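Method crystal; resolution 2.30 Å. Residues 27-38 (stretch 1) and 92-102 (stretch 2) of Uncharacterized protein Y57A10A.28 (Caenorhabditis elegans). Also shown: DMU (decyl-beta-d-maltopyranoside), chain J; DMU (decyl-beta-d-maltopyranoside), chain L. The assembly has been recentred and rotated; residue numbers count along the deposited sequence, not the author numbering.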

# COMPACT_ATOMS: atom_id res chain seq x y z
N LEU A 27 18.29 -23.80 7.74
CA LEU A 27 18.35 -22.85 6.63
C LEU A 27 19.43 -21.78 6.75
O LEU A 27 20.08 -21.43 5.76
CB LEU A 27 16.98 -22.20 6.44
CG LEU A 27 15.88 -23.24 6.18
CD1 LEU A 27 14.57 -22.54 5.91
CD2 LEU A 27 16.26 -24.11 4.99
N TYR A 28 19.63 -21.26 7.96
CA TYR A 28 20.65 -20.26 8.18
C TYR A 28 22.02 -20.96 8.29
O TYR A 28 22.15 -21.97 8.99
CB TYR A 28 20.36 -19.48 9.47
CG TYR A 28 21.34 -18.37 9.74
CD1 TYR A 28 21.16 -17.11 9.17
CD2 TYR A 28 22.44 -18.58 10.56
CE1 TYR A 28 22.08 -16.08 9.41
CE2 TYR A 28 23.36 -17.57 10.80
CZ TYR A 28 23.17 -16.32 10.23
OH TYR A 28 24.06 -15.30 10.50
N PRO A 29 23.05 -20.44 7.61
CA PRO A 29 22.99 -19.24 6.75
C PRO A 29 23.07 -19.56 5.26
O PRO A 29 22.87 -18.68 4.43
CB PRO A 29 24.21 -18.47 7.21
CG PRO A 29 25.23 -19.58 7.33
CD PRO A 29 24.44 -20.72 8.00
N TYR A 30 23.34 -20.81 4.92
CA TYR A 30 23.49 -21.19 3.52
C TYR A 30 22.25 -21.20 2.64
O TYR A 30 22.30 -20.77 1.48
CB TYR A 30 24.22 -22.53 3.42
CG TYR A 30 25.63 -22.42 3.94
CD1 TYR A 30 26.54 -21.56 3.33
CD2 TYR A 30 26.04 -23.12 5.07
CE1 TYR A 30 27.83 -21.40 3.83
CE2 TYR A 30 27.32 -22.97 5.58
CZ TYR A 30 28.21 -22.10 4.96
OH TYR A 30 29.49 -21.93 5.46
N PHE A 31 21.14 -21.69 3.14
CA PHE A 31 19.96 -21.67 2.30
C PHE A 31 19.47 -20.23 2.20
O PHE A 31 19.00 -19.80 1.14
CB PHE A 31 18.90 -22.62 2.84
CG PHE A 31 19.24 -24.08 2.67
CD1 PHE A 31 20.11 -24.71 3.55
CD2 PHE A 31 18.70 -24.81 1.61
CE1 PHE A 31 20.44 -26.06 3.38
CE2 PHE A 31 19.02 -26.15 1.43
CZ PHE A 31 19.90 -26.78 2.31
N ASP A 32 19.62 -19.47 3.28
CA ASP A 32 19.21 -18.07 3.30
C ASP A 32 20.06 -17.24 2.33
O ASP A 32 19.53 -16.45 1.53
CB ASP A 32 19.33 -17.47 4.71
CG ASP A 32 18.24 -17.98 5.65
OD1 ASP A 32 17.22 -18.51 5.15
OD2 ASP A 32 18.39 -17.84 6.88
N ALA A 33 21.38 -17.43 2.40
CA ALA A 33 22.30 -16.71 1.53
C ALA A 33 21.99 -16.99 0.06
O ALA A 33 22.09 -16.09 -0.79
CB ALA A 33 23.74 -17.11 1.86
N ALA A 34 21.60 -18.22 -0.26
CA ALA A 34 21.27 -18.58 -1.63
C ALA A 34 20.10 -17.71 -2.09
O ALA A 34 20.12 -17.17 -3.20
CB ALA A 34 20.90 -20.06 -1.73
N HIS A 35 19.09 -17.60 -1.24
CA HIS A 35 17.93 -16.78 -1.55
C HIS A 35 18.35 -15.30 -1.71
O HIS A 35 17.96 -14.64 -2.67
CB HIS A 35 16.87 -16.93 -0.45
CG HIS A 35 15.77 -15.93 -0.53
ND1 HIS A 35 14.87 -15.88 -1.58
CD2 HIS A 35 15.44 -14.90 0.30
CE1 HIS A 35 14.04 -14.87 -1.39
NE2 HIS A 35 14.36 -14.26 -0.27
N TYR A 36 19.16 -14.80 -0.78
CA TYR A 36 19.61 -13.41 -0.86
C TYR A 36 20.39 -13.16 -2.15
O TYR A 36 20.16 -12.15 -2.83
CB TYR A 36 20.50 -13.03 0.32
CG TYR A 36 19.84 -13.19 1.66
CD1 TYR A 36 18.48 -12.89 1.84
CD2 TYR A 36 20.56 -13.64 2.76
CE1 TYR A 36 17.87 -13.06 3.08
CE2 TYR A 36 19.97 -13.81 4.00
CZ TYR A 36 18.63 -13.52 4.16
OH TYR A 36 18.05 -13.72 5.39
N VAL A 37 21.31 -14.07 -2.48
CA VAL A 37 22.10 -13.94 -3.69
C VAL A 37 21.21 -13.86 -4.92
O VAL A 37 21.36 -12.95 -5.73
CB VAL A 37 23.10 -15.12 -3.87
CG1 VAL A 37 23.79 -15.01 -5.21
CG2 VAL A 37 24.13 -15.08 -2.77
N LEU A 38 20.29 -14.81 -5.06
CA LEU A 38 19.40 -14.80 -6.21
C LEU A 38 18.52 -13.54 -6.22
O LEU A 38 18.28 -12.95 -7.28
CB LEU A 38 18.55 -16.07 -6.23
CG LEU A 38 19.34 -17.35 -6.56
CD1 LEU A 38 18.46 -18.60 -6.44
CD2 LEU A 38 19.89 -17.23 -7.97
N HIS A 92 18.08 -9.42 13.31
CA HIS A 92 19.42 -8.89 13.11
C HIS A 92 20.35 -9.78 12.30
O HIS A 92 20.94 -9.34 11.32
CB HIS A 92 20.04 -8.55 14.46
CG HIS A 92 19.23 -7.57 15.25
ND1 HIS A 92 18.00 -7.89 15.79
CD2 HIS A 92 19.44 -6.27 15.56
CE1 HIS A 92 17.49 -6.83 16.38
NE2 HIS A 92 18.34 -5.83 16.26
N ALA A 93 20.47 -11.04 12.70
CA ALA A 93 21.33 -11.97 11.97
C ALA A 93 20.93 -12.02 10.49
O ALA A 93 21.80 -11.95 9.61
CB ALA A 93 21.24 -13.37 12.59
N ASP A 94 19.63 -12.13 10.22
CA ASP A 94 19.14 -12.19 8.84
C ASP A 94 19.47 -10.93 8.06
O ASP A 94 19.98 -11.01 6.94
CB ASP A 94 17.62 -12.39 8.81
CG ASP A 94 17.19 -13.75 9.28
OD1 ASP A 94 18.00 -14.70 9.17
OD2 ASP A 94 16.04 -13.87 9.74
N ILE A 95 19.18 -9.78 8.64
CA ILE A 95 19.44 -8.51 7.97
C ILE A 95 20.93 -8.32 7.72
O ILE A 95 21.33 -7.80 6.68
CB ILE A 95 18.91 -7.32 8.80
CG1 ILE A 95 17.42 -7.50 9.04
CG2 ILE A 95 19.17 -6.02 8.08
CD1 ILE A 95 16.62 -7.70 7.76
N LEU A 96 21.75 -8.75 8.67
CA LEU A 96 23.19 -8.62 8.49
C LEU A 96 23.65 -9.50 7.33
O LEU A 96 24.34 -9.02 6.43
CB LEU A 96 23.95 -9.01 9.75
CG LEU A 96 25.47 -8.88 9.55
CD1 LEU A 96 25.84 -7.44 9.21
CD2 LEU A 96 26.16 -9.29 10.80
N LEU A 97 23.25 -10.77 7.34
CA LEU A 97 23.64 -11.69 6.28
C LEU A 97 23.14 -11.16 4.93
O LEU A 97 23.86 -11.23 3.93
CB LEU A 97 23.07 -13.10 6.54
CG LEU A 97 23.35 -14.18 5.49
CD1 LEU A 97 24.85 -14.37 5.30
CD2 LEU A 97 22.72 -15.49 5.90
N GLY A 98 21.92 -10.63 4.92
CA GLY A 98 21.37 -10.09 3.69
C GLY A 98 22.13 -8.88 3.18
O GLY A 98 22.36 -8.73 1.98
N SER A 99 22.53 -8.00 4.09
CA SER A 99 23.29 -6.82 3.70
C SER A 99 24.68 -7.20 3.19
O SER A 99 25.21 -6.59 2.26
CB SER A 99 23.41 -5.87 4.89
OG SER A 99 22.14 -5.61 5.44
N ILE A 100 25.28 -8.22 3.81
CA ILE A 100 26.60 -8.67 3.39
C ILE A 100 26.54 -9.25 1.98
O ILE A 100 27.38 -8.93 1.13
CB ILE A 100 27.17 -9.70 4.36
CG1 ILE A 100 27.53 -9.01 5.68
CG2 ILE A 100 28.40 -10.37 3.77
CD1 ILE A 100 27.93 -9.97 6.79
N VAL A 101 25.54 -10.08 1.73
CA VAL A 101 25.38 -10.66 0.41
C VAL A 101 25.19 -9.53 -0.61
O VAL A 101 25.83 -9.52 -1.66
CB VAL A 101 24.17 -11.62 0.34
CG1 VAL A 101 23.80 -11.92 -1.11
CG2 VAL A 101 24.49 -12.92 1.08
N TRP A 102 24.31 -8.59 -0.28
CA TRP A 102 24.04 -7.45 -1.16
C TRP A 102 25.34 -6.68 -1.45
O TRP A 102 25.61 -6.31 -2.59
CB TRP A 102 23.01 -6.50 -0.53
CG TRP A 102 23.06 -5.12 -1.12
CD1 TRP A 102 22.53 -4.72 -2.33
CD2 TRP A 102 23.75 -3.99 -0.59
NE1 TRP A 102 22.86 -3.41 -2.58
CE2 TRP A 102 23.61 -2.93 -1.53
CE3 TRP A 102 24.48 -3.77 0.59
CZ2 TRP A 102 24.17 -1.67 -1.33
CZ3 TRP A 102 25.04 -2.50 0.79
CH2 TRP A 102 24.88 -1.47 -0.16
C1 DMU J . 29.11 -8.75 15.16
C2 DMU J . 29.53 -9.85 14.17
C3 DMU J . 28.43 -10.93 14.05
C4 DMU J . 27.04 -10.28 13.80
O5 DMU J . 26.72 -9.32 14.83
C6 DMU J . 27.68 -8.23 14.79
O7 DMU J . 28.77 -11.78 12.99
O16 DMU J . 27.23 -7.19 15.72
C18 DMU J . 27.76 -5.88 15.35
C19 DMU J . 27.76 -5.63 13.83
C22 DMU J . 27.16 -4.27 13.53
C25 DMU J . 27.42 -3.94 12.07
C28 DMU J . 27.13 -2.47 11.82
C31 DMU J . 27.87 -2.04 10.56
C34 DMU J . 26.85 -1.71 9.48
C37 DMU J . 27.53 -0.89 8.38
C40 DMU J . 26.49 0.02 7.73
C43 DMU J . 27.00 1.46 7.77
O49 DMU J . 30.09 -7.70 15.08
O55 DMU J . 30.74 -10.47 14.65
C57 DMU J . 25.92 -11.35 13.75
O61 DMU J . 24.75 -10.76 13.15
C5 DMU J . 29.76 -13.96 12.33
C7 DMU J . 28.51 -14.37 11.56
C8 DMU J . 27.43 -15.00 12.56
C9 DMU J . 27.15 -14.04 13.65
O1 DMU J . 28.31 -13.53 14.28
C10 DMU J . 29.32 -12.96 13.46
O2 DMU J . 26.35 -15.22 11.83
O3 DMU J . 30.63 -13.26 11.48
O4 DMU J . 28.77 -15.32 10.56
C11 DMU J . 26.20 -14.68 14.68
O6 DMU J . 25.84 -13.74 15.66
C1 DMU L . 32.73 -24.29 4.58
C2 DMU L . 32.76 -24.72 6.07
C3 DMU L . 34.02 -24.11 6.80
C4 DMU L . 34.12 -22.60 6.48
O5 DMU L . 34.21 -22.40 5.06
C6 DMU L . 32.94 -22.76 4.47
O7 DMU L . 33.91 -24.25 8.24
O16 DMU L . 32.92 -22.37 3.09
C18 DMU L . 32.42 -21.02 3.03
C19 DMU L . 32.31 -20.62 1.55
C22 DMU L . 31.85 -19.16 1.41
C25 DMU L . 31.24 -19.00 0.01
C28 DMU L . 31.34 -17.55 -0.43
C31 DMU L . 31.40 -17.49 -1.96
C34 DMU L . 30.14 -16.82 -2.51
C37 DMU L . 29.43 -17.77 -3.48
C40 DMU L . 29.28 -17.11 -4.86
C43 DMU L . 27.82 -16.73 -5.08
O49 DMU L . 31.44 -24.64 4.00
O55 DMU L . 32.81 -26.16 6.12
C57 DMU L . 35.34 -21.99 7.16
O61 DMU L . 35.10 -20.59 7.32
C5 DMU L . 34.12 -25.93 10.08
C7 DMU L . 34.90 -24.88 10.98
C8 DMU L . 36.44 -25.02 10.66
C9 DMU L . 36.64 -24.77 9.14
O1 DMU L . 35.81 -25.72 8.44
C10 DMU L . 34.40 -25.54 8.64
O2 DMU L . 37.20 -24.02 11.37
O3 DMU L . 32.72 -25.53 10.38
O4 DMU L . 34.65 -25.13 12.37
C11 DMU L . 38.10 -24.94 8.78
O6 DMU L . 38.33 -24.63 7.45
O HOH W 1 24.28 -12.88 10.29
O HOH W 2 19.07 -15.43 7.01

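Helix 92-102 packs against helix 30-38 and the residues just before it, the axes 9.1 Å apart at closest approach and inclined by 45°; 468 Å² is buried, and no direct hydrogen bond crosses the contact. Ala93 points toward stretch 1, and its CB lies 4.0 Å from Tyr28 OH. A water joins the same two residues through polar atoms: it donates to Ala93 O at 2.7 Å and lies 2.4 Å from Tyr28 OH. That hydroxyl is also 2.6 Å from O2 of the chain J maltoside, so the detergent borders this end of the contact. Asp94 starts out sideways, but its carboxylate comes nearer, leaving Asp94 OD1 3.9 Å from Asp32 OD2. Two like charges this close would repel if both were ionised; a second water bridges them from one side, donating to Asp32 OD2 and to Asp94 OD1, each at 2.5 Å, and accepting from Tyr36 OH at 2.6 Å. One water thus ties both acids to the tyrosine. Leu97, at chi1 178° and chi2 59°, is the main apolar contact of stretch 2, covered over 86 Å². Its CD2 reaches Tyr28 CE1 and Pro29 CB, both at 3.6 Å, where a cis peptide bond precedes Pro29, while Leu97 CG meets the edge of the Tyr36 ring, 3.7 Å from CE2. At Gly98 the backbones are close, its CA 5.9 Å from Tyr36 CA. Gly98 CA lies over one face of the Tyr36 ring in a CH-pi contact, 4.0 Å from the centroid and 19° off the normal. The Tyr36 side chain sits as a knob among Asp94, Leu97, Gly98 and Val101. Val101 continues the apolar packing one turn beyond Leu97: its CG1 lies 3.6 Å from Val37 CG2 and 3.8 Å from Tyr36 CB, and its CG2 4.3 Å from Ala33 CB.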